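L-ornithine N(5)-monooxygenase (Pseudomonas aeruginosa, PDB 3S5W) catalyses the FAD- and NADPH-dependent hydroxylation of L-ornithine to N(5)-hydroxyornithine, the first step in making hydroxamate siderophores such as pyoverdin. Local coordinates at residues 31-36 with 181-186; 57-62 with 441-446; 151-156 with 165-170. One frame throughout, in Å; residues are numbered along the deposited sequence.

Contact 1 of 3, residues 31-36 with 181-186; sequences HDLIGV and TRALVV. With FAD (flavin-adenine dinucleotide), chain C.
The guanidinium of Arg182 and the carboxylate of Asp32 are the flat groups that meet here, lying alongside each other and pointing the same way, their planes 30° apart. OD1 of Asp32 approaches the guanidinium obliquely and forms a salt bridge with NH1 of Arg182 at 3.0 Å, although the hydrogen bond within it is weak and bent. The other carboxylate oxygen, OD2, takes the backbone N-H of Glu60, so the aspartate is also tied to the chain leading into strand 61-65. From this end toward the FAD the backbones run parallel: Arg182 N donates to His31 O, then Ile34 N to Ala183 O, Val185 N to Ile34 O at 2.9 Å, and Val36 N to Val185 O. These are neighbouring strands in the parallel part of the mixed sheet of the Rossmann-type FAD-binding domain, and strand 30-36 leads up to the cofactor, where Val36 CG1 touches the adenine carbon C6A of FAD at 3.8 Å. Thr181 holds its OG1 anti to the backbone N (chi1 -172°), which lets the hydroxyl donate to Ala183 O at 2.7 Å; that carbonyl therefore serves two donors, Ile34 N being the other. On the same face CG1 of Ile34 crosses Thr181 CB at 3.6 Å. On the face of Leu33 and Val185, CD2 of Leu33 meets CG1 of Val185 at 4.0 Å, and helix 432-447 packs there through Leu443.

Contact 2 of 3, residues 57-62 with 441-446; sequences GALEVL and GSLYQH. With PO4 (phosphate ion), chain G.
Gly57 opens the contact by offering its carbonyl oxygen to the phenol of Tyr444: OH donates to Gly57 O at 2.7 Å, the oxygen lying at the ring edge and in the ring plane. This is where the C-terminal helix 432-447 packs beside the first beta-alpha-beta unit of the Rossmann-type FAD domain, at the turn between helix 40-56 and strand 61-65. Gly57 is the first residue to leave the helical conformation, and its positive phi is one that glycine accepts readily. The donor sits 25° out of the carbonyl plane. Ala58 carries the chain past the phenol with little contact. At Leu59 the backbone N-H donates to a water at 2.8 Å, and the same water donates to Tyr444 OH, so the hydroxyl grips the turn twice, once directly and once through solvent. The side chain of Leu59 heads for the helix. Its CG lies anti to the carbonyl carbon (chi1 -66°), and the branch slides past the tyrosine in the opposite direction, placing CD1 over one face of the ring in a CH-pi contact, 4.0 Å from the centroid and 17° off the normal. Tyr444 also touches Leu49, Arg52 and Gln56 of helix 40-56, so the ring packs against that helix as well as the turn that follows it. Beyond Leu59 the chain turns into strand 61-65, and Glu60 pairs with Asp32 instead of with the helix. Farther along the helix, His446 donates from ND1 to phosphate O1 at 2.7 Å; the ion, probably from the crystallisation liquor, lies at the imidazole edge and is also bound by Arg401. Leu443, next to Tyr444, adds the last touch: its CD2 meets CD1 of Leu59 at 4.0 Å, the same methyl that sits on the tyrosine ring.

Contact 3 of 3, residues 151-156 with 165-170; sequences LRIEPM and LRVISR
Charge comes first, at Glu154 and Arg166, whose carboxylate and guanidinium are nearly coplanar, 16° apart. Arg166 NE donates to Glu154 OE1 at 2.9 Å, nearly along the C-O axis, while NH2 adds a weak bond to the same oxygen. Glu154 OE2 takes NE of Arg152 at 2.9 Å, from its anti side and out of the carboxylate plane. With CG between the backbone N and the carbonyl carbon (chi1 66°), the extended Arg152 chain runs across Ile168 to reach it. The carboxylate thus stands between two arginines, which probably favours its ionised form.

Methyl groups pack on guanidinium faces: Ile168 CG2 on that of Arg152, Leu151 CD2 on that of Arg170, 3.5 Å from NH1. On the face that carries Ile153, Leu165 and Val167, CD1 of Ile153 makes apolar contact with Val167 CG1 at 3.8 Å and its CG2 with Leu165 CB.

Backbone bonds join Glu154 and Arg166 in both directions. Toward the start of 151-156, Ile168 N donates to Arg152 O, but Ile168 O accepts from Leu151 N. Leu151 and Arg152 therefore both face Ile168, a classic beta bulge in the antiparallel hairpin 148-158/161-171, just after FAD-binding Val150.

In the fold
From the N terminus, strand 30-36 enters the sheet first, and contact 1 closes its loop only when the chain returns at 181-186. Inside that loop the chain passes 57-62, on the way into neighbouring strand 61-65, and then forms the hairpin of contact 3, which is nested within both other loops. Contact 2 closes last, with the C-terminal helix, so its long loop crosses that of contact 1. Contacts 1 and 2 touch where Gly35 N probably bonds to Leu62 O; contacts 1 and 3 meet through Thr181 O and Leu165 N. Contacts 2 and 3 do not touch. Together they join hairpin, parallel strands and terminal helix around one sheet.

Contact 1 of 3, residues 31-36 with 181-186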
# COMPACT_ATOMS: atom_id res chain seq x y z
N HIS A 31 5.09 -4.11 -27.42
CA HIS A 31 5.06 -2.89 -26.59
C HIS A 31 6.45 -2.54 -26.11
O HIS A 31 7.33 -3.40 -26.02
CB HIS A 31 4.08 -3.06 -25.42
CG HIS A 31 2.69 -3.39 -25.86
ND1 HIS A 31 1.81 -2.44 -26.32
CD2 HIS A 31 2.04 -4.58 -25.96
CE1 HIS A 31 0.67 -3.02 -26.68
NE2 HIS A 31 0.78 -4.32 -26.46
N ASP A 32 6.66 -1.26 -25.81
CA ASP A 32 7.90 -0.81 -25.21
C ASP A 32 7.92 -1.11 -23.70
O ASP A 32 8.95 -1.52 -23.17
CB ASP A 32 8.12 0.70 -25.48
CG ASP A 32 8.47 0.98 -26.94
OD1 ASP A 32 9.43 0.36 -27.44
OD2 ASP A 32 7.81 1.83 -27.57
N LEU A 33 6.77 -0.91 -23.05
CA LEU A 33 6.64 -1.13 -21.61
C LEU A 33 5.28 -1.66 -21.28
O LEU A 33 4.26 -1.13 -21.75
CB LEU A 33 6.87 0.18 -20.82
CG LEU A 33 6.81 0.08 -19.28
CD1 LEU A 33 8.07 -0.63 -18.69
CD2 LEU A 33 6.59 1.48 -18.66
N ILE A 34 5.24 -2.69 -20.45
CA ILE A 34 4.01 -3.06 -19.80
C ILE A 34 4.22 -2.96 -18.29
O ILE A 34 5.26 -3.35 -17.79
CB ILE A 34 3.51 -4.48 -20.21
CG1 ILE A 34 3.28 -4.53 -21.72
CG2 ILE A 34 2.21 -4.87 -19.45
CD1 ILE A 34 2.77 -5.90 -22.21
N GLY A 35 3.21 -2.43 -17.59
CA GLY A 35 3.24 -2.34 -16.14
C GLY A 35 2.21 -3.24 -15.50
O GLY A 35 1.09 -3.36 -15.98
N VAL A 36 2.62 -3.89 -14.41
CA VAL A 36 1.71 -4.64 -13.58
C VAL A 36 1.22 -3.67 -12.50
O VAL A 36 2.02 -3.24 -11.63
CB VAL A 36 2.42 -5.83 -12.92
CG1 VAL A 36 1.41 -6.64 -12.11
CG2 VAL A 36 3.13 -6.68 -13.96
N THR A 181 6.37 -7.55 -24.82
CA THR A 181 6.98 -6.27 -24.41
C THR A 181 8.51 -6.31 -24.30
O THR A 181 9.08 -7.32 -23.91
CB THR A 181 6.37 -5.77 -23.04
OG1 THR A 181 6.84 -4.44 -22.77
CG2 THR A 181 6.75 -6.68 -21.88
N ARG A 182 9.16 -5.19 -24.64
CA ARG A 182 10.62 -5.01 -24.45
C ARG A 182 11.04 -4.77 -22.97
O ARG A 182 12.20 -5.00 -22.59
CB ARG A 182 11.14 -3.83 -25.32
CG ARG A 182 10.76 -3.91 -26.82
CD ARG A 182 11.29 -2.73 -27.62
NE ARG A 182 11.17 -2.96 -29.06
CZ ARG A 182 10.14 -2.59 -29.83
NH1 ARG A 182 9.09 -1.95 -29.31
NH2 ARG A 182 10.16 -2.85 -31.14
N ALA A 183 10.11 -4.31 -22.14
CA ALA A 183 10.41 -3.93 -20.76
C ALA A 183 9.16 -4.06 -19.89
O ALA A 183 8.02 -3.97 -20.39
CB ALA A 183 10.94 -2.49 -20.72
N LEU A 184 9.38 -4.26 -18.60
CA LEU A 184 8.33 -4.51 -17.63
C LEU A 184 8.54 -3.67 -16.38
O LEU A 184 9.67 -3.54 -15.91
CB LEU A 184 8.34 -5.98 -17.21
CG LEU A 184 7.24 -6.53 -16.29
CD1 LEU A 184 5.86 -6.62 -16.96
CD2 LEU A 184 7.67 -7.90 -15.78
N VAL A 185 7.44 -3.14 -15.84
CA VAL A 185 7.53 -2.49 -14.51
C VAL A 185 6.51 -3.16 -13.57
O VAL A 185 5.34 -3.23 -13.87
CB VAL A 185 7.47 -0.94 -14.58
CG1 VAL A 185 6.15 -0.46 -15.20
CG2 VAL A 185 7.66 -0.30 -13.18
N VAL A 186 7.00 -3.71 -12.47
CA VAL A 186 6.17 -4.49 -11.55
C VAL A 186 5.82 -3.64 -10.31
O VAL A 186 6.69 -3.41 -9.47
CB VAL A 186 6.88 -5.79 -11.11
CG1 VAL A 186 6.02 -6.57 -10.16
CG2 VAL A 186 7.17 -6.69 -12.35
PA FAD C . -0.90 0.12 -4.90
O1A FAD C . -1.10 -0.95 -3.89
O2A FAD C . -1.59 1.46 -4.59
O5B FAD C . -1.43 -0.39 -6.35
C5B FAD C . -1.11 -1.69 -6.78
C4B FAD C . -2.09 -1.96 -7.91
O4B FAD C . -1.74 -3.20 -8.48
C3B FAD C . -3.51 -2.12 -7.38
O3B FAD C . -4.36 -1.18 -8.00
C2B FAD C . -3.90 -3.56 -7.72
O2B FAD C . -5.22 -3.66 -8.22
C1B FAD C . -2.93 -3.89 -8.81
N9A FAD C . -2.53 -5.29 -8.90
C8A FAD C . -2.02 -6.11 -7.89
N7A FAD C . -1.71 -7.31 -8.46
C5A FAD C . -1.98 -7.24 -9.79
C6A FAD C . -1.86 -8.17 -10.82
N6A FAD C . -1.16 -9.30 -10.65
N1A FAD C . -2.25 -7.78 -12.10
C2A FAD C . -2.74 -6.52 -12.38
N3A FAD C . -2.87 -5.60 -11.35
C4A FAD C . -2.49 -5.97 -10.08
N1 FAD C . 1.02 6.05 1.66
C2 FAD C . 1.18 7.41 1.91
O2 FAD C . 2.18 7.99 1.52
N3 FAD C . 0.22 8.11 2.61
C4 FAD C . -0.93 7.51 3.06
O4 FAD C . -1.78 8.19 3.64
C4X FAD C . -1.09 6.13 2.82
N5 FAD C . -2.23 5.48 3.27
C5X FAD C . -2.39 4.12 3.05
C6 FAD C . -3.54 3.48 3.52
C7 FAD C . -3.73 2.12 3.31
C7M FAD C . -4.99 1.50 3.85
C8 FAD C . -2.75 1.39 2.65
C8M FAD C . -2.88 -0.08 2.39
C9 FAD C . -1.60 2.02 2.18
C9A FAD C . -1.41 3.40 2.36
N10 FAD C . -0.26 4.05 1.89
C10 FAD C . -0.10 5.41 2.14
C1' FAD C . 0.85 3.32 1.20
C2' FAD C . 0.52 2.87 -0.24
O2' FAD C . 1.35 1.73 -0.44
C3' FAD C . 0.90 3.98 -1.22
O3' FAD C . 0.21 5.21 -0.93
C4' FAD C . 0.55 3.60 -2.68
O4' FAD C . -0.79 3.12 -2.73
C5' FAD C . 1.55 2.61 -3.34
O5' FAD C . 1.30 2.66 -4.74
P FAD C . 1.57 1.40 -5.72
O1P FAD C . 1.02 1.82 -7.06
O2P FAD C . 3.03 1.07 -5.62
O3P FAD C . 0.69 0.23 -5.08

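Contact 2 of 3, residues 57-62 with 441-446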
# COMPACT_ATOMS: atom_id res chain seq x y z
N GLY A 57 10.58 11.12 -27.78
CA GLY A 57 9.67 10.24 -28.53
C GLY A 57 8.68 9.48 -27.66
O GLY A 57 9.06 8.95 -26.62
N ALA A 58 7.42 9.44 -28.06
CA ALA A 58 6.39 8.70 -27.32
C ALA A 58 6.69 7.21 -27.38
O ALA A 58 7.08 6.71 -28.44
CB ALA A 58 5.01 8.98 -27.89
N LEU A 59 6.55 6.52 -26.26
CA LEU A 59 6.72 5.05 -26.22
C LEU A 59 5.37 4.36 -26.33
O LEU A 59 4.33 4.99 -26.14
CB LEU A 59 7.46 4.60 -24.96
CG LEU A 59 8.93 5.01 -24.77
CD1 LEU A 59 9.41 4.62 -23.39
CD2 LEU A 59 9.86 4.44 -25.85
N GLU A 60 5.40 3.07 -26.66
CA GLU A 60 4.19 2.25 -26.72
C GLU A 60 3.99 1.54 -25.37
O GLU A 60 4.65 0.54 -25.09
CB GLU A 60 4.29 1.23 -27.87
CG GLU A 60 3.66 1.73 -29.18
CD GLU A 60 2.16 1.49 -29.23
OE1 GLU A 60 1.71 0.46 -28.69
OE2 GLU A 60 1.43 2.33 -29.80
N VAL A 61 3.07 2.06 -24.55
CA VAL A 61 2.99 1.66 -23.13
C VAL A 61 1.58 1.19 -22.70
O VAL A 61 0.58 1.77 -23.11
CB VAL A 61 3.53 2.81 -22.19
CG1 VAL A 61 3.49 2.42 -20.75
CG2 VAL A 61 4.96 3.21 -22.57
N LEU A 62 1.53 0.13 -21.89
CA LEU A 62 0.29 -0.32 -21.25
C LEU A 62 0.48 -0.55 -19.75
O LEU A 62 1.50 -1.11 -19.32
CB LEU A 62 -0.23 -1.63 -21.84
CG LEU A 62 -0.78 -1.68 -23.27
CD1 LEU A 62 -1.20 -3.13 -23.55
CD2 LEU A 62 -1.96 -0.76 -23.43
N GLY A 441 13.62 7.77 -17.01
CA GLY A 441 14.96 8.08 -17.55
C GLY A 441 15.76 6.82 -17.89
O GLY A 441 16.33 6.70 -18.99
N SER A 442 15.82 5.90 -16.95
CA SER A 442 16.52 4.65 -17.15
C SER A 442 15.91 3.86 -18.33
O SER A 442 16.64 3.31 -19.16
CB SER A 442 16.46 3.82 -15.88
OG SER A 442 17.01 2.52 -16.07
N LEU A 443 14.58 3.81 -18.40
CA LEU A 443 13.87 3.08 -19.44
C LEU A 443 14.21 3.61 -20.83
O LEU A 443 14.53 2.81 -21.72
CB LEU A 443 12.36 3.09 -19.22
CG LEU A 443 11.48 2.41 -20.27
CD1 LEU A 443 11.81 0.92 -20.37
CD2 LEU A 443 10.01 2.59 -19.95
N TYR A 444 14.14 4.94 -21.00
CA TYR A 444 14.53 5.56 -22.27
C TYR A 444 15.99 5.26 -22.62
O TYR A 444 16.29 4.96 -23.77
CB TYR A 444 14.30 7.07 -22.29
CG TYR A 444 12.93 7.50 -22.75
CD1 TYR A 444 12.62 7.60 -24.11
CD2 TYR A 444 11.94 7.80 -21.82
CE1 TYR A 444 11.37 8.01 -24.53
CE2 TYR A 444 10.68 8.20 -22.23
CZ TYR A 444 10.39 8.30 -23.58
OH TYR A 444 9.13 8.71 -23.97
N GLN A 445 16.87 5.33 -21.62
CA GLN A 445 18.28 5.00 -21.81
C GLN A 445 18.45 3.55 -22.27
O GLN A 445 19.25 3.27 -23.18
CB GLN A 445 19.08 5.29 -20.54
CG GLN A 445 20.61 5.03 -20.60
CD GLN A 445 21.33 5.80 -21.73
OE1 GLN A 445 21.03 6.97 -22.01
NE2 GLN A 445 22.27 5.13 -22.39
N HIS A 446 17.70 2.62 -21.67
CA HIS A 446 17.75 1.22 -22.07
C HIS A 446 17.20 0.98 -23.48
O HIS A 446 17.78 0.21 -24.25
CB HIS A 446 17.02 0.33 -21.06
CG HIS A 446 16.78 -1.06 -21.57
ND1 HIS A 446 17.74 -2.04 -21.53
CD2 HIS A 446 15.69 -1.62 -22.15
CE1 HIS A 446 17.25 -3.15 -22.05
NE2 HIS A 446 16.01 -2.93 -22.44
P PO4 G . 21.15 -2.73 -20.87
O1 PO4 G . 20.25 -1.54 -20.61
O2 PO4 G . 20.30 -3.96 -21.13
O3 PO4 G . 22.01 -2.42 -22.07
O4 PO4 G . 22.06 -2.99 -19.68
O HOH W 1 6.33 7.76 -23.72

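Contact 3 of 3, residues 151-156 with 165-170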
# COMPACT_ATOMS: atom_id res chain seq x y z
N LEU A 151 -0.96 -12.76 -14.60
CA LEU A 151 -0.73 -14.04 -13.91
C LEU A 151 0.75 -14.44 -13.86
O LEU A 151 1.21 -14.99 -12.87
CB LEU A 151 -1.57 -15.16 -14.55
CG LEU A 151 -3.08 -14.93 -14.73
CD1 LEU A 151 -3.71 -16.04 -15.60
CD2 LEU A 151 -3.81 -14.86 -13.40
N ARG A 152 1.49 -14.19 -14.93
CA ARG A 152 2.91 -14.57 -15.01
C ARG A 152 3.61 -13.88 -16.17
O ARG A 152 2.97 -13.44 -17.13
CB ARG A 152 3.08 -16.10 -15.14
CG ARG A 152 2.56 -16.68 -16.44
CD ARG A 152 2.69 -18.24 -16.50
NE ARG A 152 1.90 -18.74 -17.63
CZ ARG A 152 0.60 -19.00 -17.57
NH1 ARG A 152 -0.07 -18.85 -16.44
NH2 ARG A 152 -0.03 -19.43 -18.65
N ILE A 153 4.93 -13.82 -16.08
CA ILE A 153 5.76 -13.23 -17.11
C ILE A 153 6.69 -14.32 -17.57
O ILE A 153 7.33 -14.95 -16.73
CB ILE A 153 6.60 -12.06 -16.55
CG1 ILE A 153 5.71 -11.09 -15.75
CG2 ILE A 153 7.35 -11.34 -17.68
CD1 ILE A 153 4.61 -10.42 -16.57
N GLU A 154 6.76 -14.53 -18.88
CA GLU A 154 7.62 -15.55 -19.49
C GLU A 154 8.65 -14.94 -20.45
O GLU A 154 8.37 -13.95 -21.13
CB GLU A 154 6.78 -16.57 -20.25
CG GLU A 154 5.96 -17.50 -19.38
CD GLU A 154 4.89 -18.23 -20.17
OE1 GLU A 154 4.87 -18.10 -21.42
OE2 GLU A 154 4.06 -18.93 -19.55
N PRO A 155 9.85 -15.54 -20.50
CA PRO A 155 10.90 -15.09 -21.43
C PRO A 155 10.61 -15.46 -22.88
O PRO A 155 10.22 -16.59 -23.15
CB PRO A 155 12.13 -15.85 -20.94
CG PRO A 155 11.60 -17.05 -20.24
CD PRO A 155 10.33 -16.60 -19.60
N MET A 156 10.77 -14.52 -23.80
CA MET A 156 10.75 -14.84 -25.23
C MET A 156 12.18 -15.01 -25.76
O MET A 156 12.89 -14.03 -25.99
CB MET A 156 9.99 -13.79 -26.02
CG MET A 156 8.70 -14.30 -26.63
SD MET A 156 7.90 -13.14 -27.76
CE MET A 156 9.16 -12.86 -29.02
N LEU A 165 9.44 -10.11 -23.47
CA LEU A 165 8.76 -10.81 -22.40
C LEU A 165 7.33 -11.03 -22.81
O LEU A 165 6.74 -10.18 -23.47
CB LEU A 165 8.83 -10.00 -21.08
CG LEU A 165 10.21 -9.83 -20.43
CD1 LEU A 165 10.14 -8.73 -19.37
CD2 LEU A 165 10.74 -11.15 -19.84
N ARG A 166 6.80 -12.18 -22.44
CA ARG A 166 5.40 -12.50 -22.66
C ARG A 166 4.67 -12.20 -21.37
O ARG A 166 5.02 -12.76 -20.32
CB ARG A 166 5.23 -13.99 -23.00
CG ARG A 166 5.71 -14.39 -24.39
CD ARG A 166 6.00 -15.93 -24.48
NE ARG A 166 4.88 -16.75 -23.98
CZ ARG A 166 3.80 -17.07 -24.68
NH1 ARG A 166 3.67 -16.66 -25.93
NH2 ARG A 166 2.83 -17.80 -24.13
N VAL A 167 3.66 -11.33 -21.43
CA VAL A 167 2.87 -11.00 -20.26
C VAL A 167 1.52 -11.70 -20.41
O VAL A 167 0.78 -11.41 -21.35
CB VAL A 167 2.69 -9.45 -20.10
CG1 VAL A 167 1.85 -9.12 -18.85
CG2 VAL A 167 4.06 -8.74 -20.08
N ILE A 168 1.21 -12.59 -19.48
CA ILE A 168 -0.01 -13.37 -19.51
C ILE A 168 -1.01 -12.79 -18.50
O ILE A 168 -0.73 -12.76 -17.31
CB ILE A 168 0.24 -14.89 -19.17
CG1 ILE A 168 1.07 -15.61 -20.25
CG2 ILE A 168 -1.09 -15.62 -19.07
CD1 ILE A 168 2.49 -15.22 -20.37
N SER A 169 -2.17 -12.38 -18.97
CA SER A 169 -3.19 -11.84 -18.09
C SER A 169 -4.55 -12.52 -18.31
O SER A 169 -4.77 -13.20 -19.33
CB SER A 169 -3.28 -10.31 -18.23
OG SER A 169 -3.73 -9.91 -19.52
N ARG A 170 -5.46 -12.32 -17.36
CA ARG A 170 -6.80 -12.86 -17.42
C ARG A 170 -7.74 -11.67 -17.22
O ARG A 170 -7.50 -10.84 -16.32
CB ARG A 170 -7.00 -13.92 -16.33
CG ARG A 170 -8.43 -14.53 -16.30
CD ARG A 170 -8.58 -15.72 -15.33
NE ARG A 170 -8.39 -15.36 -13.93
CZ ARG A 170 -7.47 -15.91 -13.12
NH1 ARG A 170 -6.66 -16.88 -13.57
NH2 ARG A 170 -7.38 -15.51 -11.86